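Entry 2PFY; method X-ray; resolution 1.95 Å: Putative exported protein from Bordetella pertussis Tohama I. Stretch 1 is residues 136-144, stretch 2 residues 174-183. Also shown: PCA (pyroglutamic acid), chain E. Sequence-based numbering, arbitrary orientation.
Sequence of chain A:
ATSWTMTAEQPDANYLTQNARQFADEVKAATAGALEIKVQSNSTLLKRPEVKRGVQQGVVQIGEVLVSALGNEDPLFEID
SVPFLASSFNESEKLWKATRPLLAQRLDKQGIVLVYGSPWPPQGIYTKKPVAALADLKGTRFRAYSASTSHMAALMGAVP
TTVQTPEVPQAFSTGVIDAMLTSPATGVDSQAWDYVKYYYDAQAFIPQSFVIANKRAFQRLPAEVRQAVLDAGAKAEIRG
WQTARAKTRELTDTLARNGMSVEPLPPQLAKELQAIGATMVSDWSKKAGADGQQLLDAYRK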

# COMPACT_ATOMS: atom_id res chain seq x y z
N ASP A 136 13.36 6.77 -21.71
CA ASP A 136 14.48 6.19 -20.96
C ASP A 136 14.11 4.81 -20.37
O ASP A 136 15.00 3.95 -20.15
CB ASP A 136 14.98 7.20 -19.89
CG ASP A 136 15.66 8.40 -20.52
OD1 ASP A 136 16.33 8.20 -21.57
OD2 ASP A 136 15.55 9.53 -19.98
N LEU A 137 12.81 4.58 -20.20
CA LEU A 137 12.31 3.36 -19.61
C LEU A 137 11.71 2.37 -20.63
O LEU A 137 11.19 1.32 -20.27
CB LEU A 137 11.32 3.71 -18.47
CG LEU A 137 11.97 4.38 -17.26
CD1 LEU A 137 10.91 5.07 -16.38
CD2 LEU A 137 12.81 3.38 -16.44
N LYS A 138 11.83 2.70 -21.92
CA LYS A 138 11.25 1.87 -22.97
C LYS A 138 11.94 0.51 -22.97
O LYS A 138 13.17 0.43 -23.06
CB LYS A 138 11.39 2.54 -24.36
CG LYS A 138 10.84 1.68 -25.48
CD LYS A 138 9.34 1.70 -25.52
CE LYS A 138 8.88 0.77 -26.60
NZ LYS A 138 7.46 0.50 -26.47
N GLY A 139 11.14 -0.56 -22.82
CA GLY A 139 11.67 -1.91 -22.77
C GLY A 139 12.39 -2.29 -21.48
O GLY A 139 12.89 -3.42 -21.36
N THR A 140 12.47 -1.37 -20.52
CA THR A 140 13.05 -1.63 -19.21
C THR A 140 12.18 -2.64 -18.43
O THR A 140 10.95 -2.53 -18.44
CB THR A 140 13.26 -0.30 -18.42
OG1 THR A 140 14.29 0.47 -19.07
CG2 THR A 140 13.71 -0.55 -16.99
N ARG A 141 12.83 -3.63 -17.82
CA ARG A 141 12.19 -4.60 -16.91
C ARG A 141 11.87 -3.83 -15.64
O ARG A 141 12.75 -3.48 -14.87
CB ARG A 141 13.12 -5.77 -16.61
CG ARG A 141 13.53 -6.55 -17.88
CD ARG A 141 14.68 -7.54 -17.58
NE ARG A 141 14.92 -8.45 -18.70
CZ ARG A 141 15.69 -9.53 -18.65
NH1 ARG A 141 16.30 -9.86 -17.52
NH2 ARG A 141 15.86 -10.28 -19.73
N PHE A 142 10.61 -3.50 -15.48
CA PHE A 142 10.23 -2.53 -14.48
C PHE A 142 9.33 -3.25 -13.47
O PHE A 142 8.33 -3.88 -13.84
CB PHE A 142 9.52 -1.35 -15.15
CG PHE A 142 9.31 -0.16 -14.24
CD1 PHE A 142 10.15 0.96 -14.34
CD2 PHE A 142 8.27 -0.15 -13.29
CE1 PHE A 142 9.94 2.07 -13.52
CE2 PHE A 142 8.07 0.96 -12.44
CZ PHE A 142 8.90 2.07 -12.55
N ARG A 143 9.71 -3.20 -12.20
CA ARG A 143 8.92 -3.87 -11.15
C ARG A 143 7.49 -3.35 -11.07
O ARG A 143 7.26 -2.14 -11.00
CB ARG A 143 9.58 -3.67 -9.78
CG ARG A 143 8.77 -4.34 -8.63
CD ARG A 143 9.28 -3.98 -7.28
NE ARG A 143 8.40 -4.59 -6.27
CZ ARG A 143 7.90 -3.95 -5.23
NH1 ARG A 143 8.26 -2.69 -4.99
NH2 ARG A 143 7.07 -4.59 -4.38
N ALA A 144 6.53 -4.28 -11.05
CA ALA A 144 5.14 -3.95 -10.70
C ALA A 144 4.80 -4.71 -9.42
O ALA A 144 5.43 -5.71 -9.13
CB ALA A 144 4.18 -4.40 -11.82
N THR A 174 19.59 -10.60 -9.68
CA THR A 174 19.62 -11.58 -10.76
C THR A 174 19.18 -10.95 -12.08
O THR A 174 19.06 -11.65 -13.08
CB THR A 174 18.71 -12.78 -10.42
OG1 THR A 174 17.36 -12.31 -10.29
CG2 THR A 174 19.15 -13.43 -9.11
N GLY A 175 18.91 -9.65 -12.07
CA GLY A 175 18.54 -8.91 -13.27
C GLY A 175 17.12 -9.11 -13.73
O GLY A 175 16.77 -8.79 -14.87
N VAL A 176 16.27 -9.63 -12.86
CA VAL A 176 14.88 -9.80 -13.21
C VAL A 176 14.24 -8.45 -13.37
O VAL A 176 13.35 -8.28 -14.20
CB VAL A 176 14.11 -10.70 -12.17
CG1 VAL A 176 12.58 -10.53 -12.30
CG2 VAL A 176 14.53 -12.17 -12.34
N ILE A 177 14.69 -7.47 -12.58
CA ILE A 177 14.17 -6.12 -12.72
C ILE A 177 15.33 -5.14 -12.73
O ILE A 177 16.38 -5.40 -12.14
CB ILE A 177 13.11 -5.76 -11.62
CG1 ILE A 177 13.71 -5.91 -10.21
CG2 ILE A 177 11.79 -6.56 -11.84
CD1 ILE A 177 12.80 -5.38 -9.04
N ASP A 178 15.13 -3.99 -13.36
CA ASP A 178 16.20 -2.98 -13.44
C ASP A 178 15.77 -1.62 -12.91
O ASP A 178 16.62 -0.73 -12.76
CB ASP A 178 16.66 -2.82 -14.89
CG ASP A 178 17.39 -4.04 -15.43
OD1 ASP A 178 18.48 -4.39 -14.93
OD2 ASP A 178 16.88 -4.65 -16.38
N ALA A 179 14.47 -1.45 -12.64
CA ALA A 179 13.89 -0.18 -12.15
C ALA A 179 12.60 -0.46 -11.36
O ALA A 179 11.96 -1.51 -11.53
CB ALA A 179 13.59 0.79 -13.33
N MSE A 180 12.18 0.46 -10.51
CA MSE A 180 10.92 0.21 -9.80
C MSE A 180 10.26 1.50 -9.38
O MSE A 180 10.84 2.61 -9.52
CB MSE A 180 11.19 -0.71 -8.58
CG MSE A 180 12.13 -0.11 -7.58
SE MSE A 180 12.08 -1.15 -5.95
CE MSE A 180 13.42 -0.05 -4.85
N LEU A 181 9.04 1.35 -8.87
CA LEU A 181 8.28 2.47 -8.38
C LEU A 181 7.79 2.04 -7.02
O LEU A 181 7.15 0.98 -6.88
CB LEU A 181 7.08 2.77 -9.28
CG LEU A 181 6.10 3.83 -8.73
CD1 LEU A 181 5.73 4.93 -9.73
CD2 LEU A 181 4.82 3.14 -8.21
N THR A 182 8.13 2.84 -6.01
CA THR A 182 7.78 2.53 -4.61
C THR A 182 8.13 3.73 -3.75
O THR A 182 8.80 4.66 -4.24
CB THR A 182 8.44 1.20 -4.09
OG1 THR A 182 7.84 0.81 -2.85
CG2 THR A 182 10.00 1.30 -3.89
N SER A 183 7.71 3.69 -2.48
CA SER A 183 7.94 4.78 -1.56
C SER A 183 9.39 4.80 -1.10
O SER A 183 10.14 3.78 -1.23
CB SER A 183 7.06 4.62 -0.31
OG SER A 183 7.42 3.41 0.33
N PCA E . 5.84 -0.20 -0.82
CA PCA E . 5.02 -1.36 -1.24
CB PCA E . 3.73 -0.87 -1.86
CG PCA E . 3.82 0.62 -1.88
CD PCA E . 5.11 0.96 -1.21
OE PCA E . 5.48 2.10 -0.97
C PCA E . 5.79 -2.21 -2.22
O PCA E . 5.45 -3.36 -2.55
OXT PCA E . 6.80 -1.75 -2.72
O HOH W 1 7.60 -1.13 -8.31

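Two short, roughly parallel strands of one chain meet here through a single backbone bridge, with side chains packed around it and a pyroglutamic acid bound at one end. Phe142 pairs with Ala179: Arg143 N donates to Ala179 O at 2.9 Å, nearly straight, while Arg141 O accepts from Asp178 N at 2.9 Å and, only weakly, from Ala179 N at 3.5 Å. Gly175 closes a helix in a Schellman motif with positive phi, a conformation that favours glycine, and its O accepts a hydrogen bond from Arg141 NH1 at 2.9 Å; the long arginine side chain suits this reach.

Ala179 points toward the first stretch, and its small methyl packs against both Phe142 CD1, 3.6 Å from Ala179 CB, and Leu137 CD2, 4.1 Å from the same atom. The CA-to-CB bond of Phe142 points away from the second stretch, but the ring comes nearer to it, with Ala179 O and Met180 CA over one face and CE2 3.8 Å from Leu181 CB.

Arg143 packs its CB 3.6 Å from CB of Met180, a selenomethionine, and extends its guanidinium to the ligand carboxylate: NH1 donates to PCA OXT at 2.9 Å and NH2 to PCA O at 2.7 Å, charge meeting charge. Thr182 OG1 also donates to OXT, at 2.8 Å. A water joins Arg143 O and Leu181 N, 2.9 Å from each.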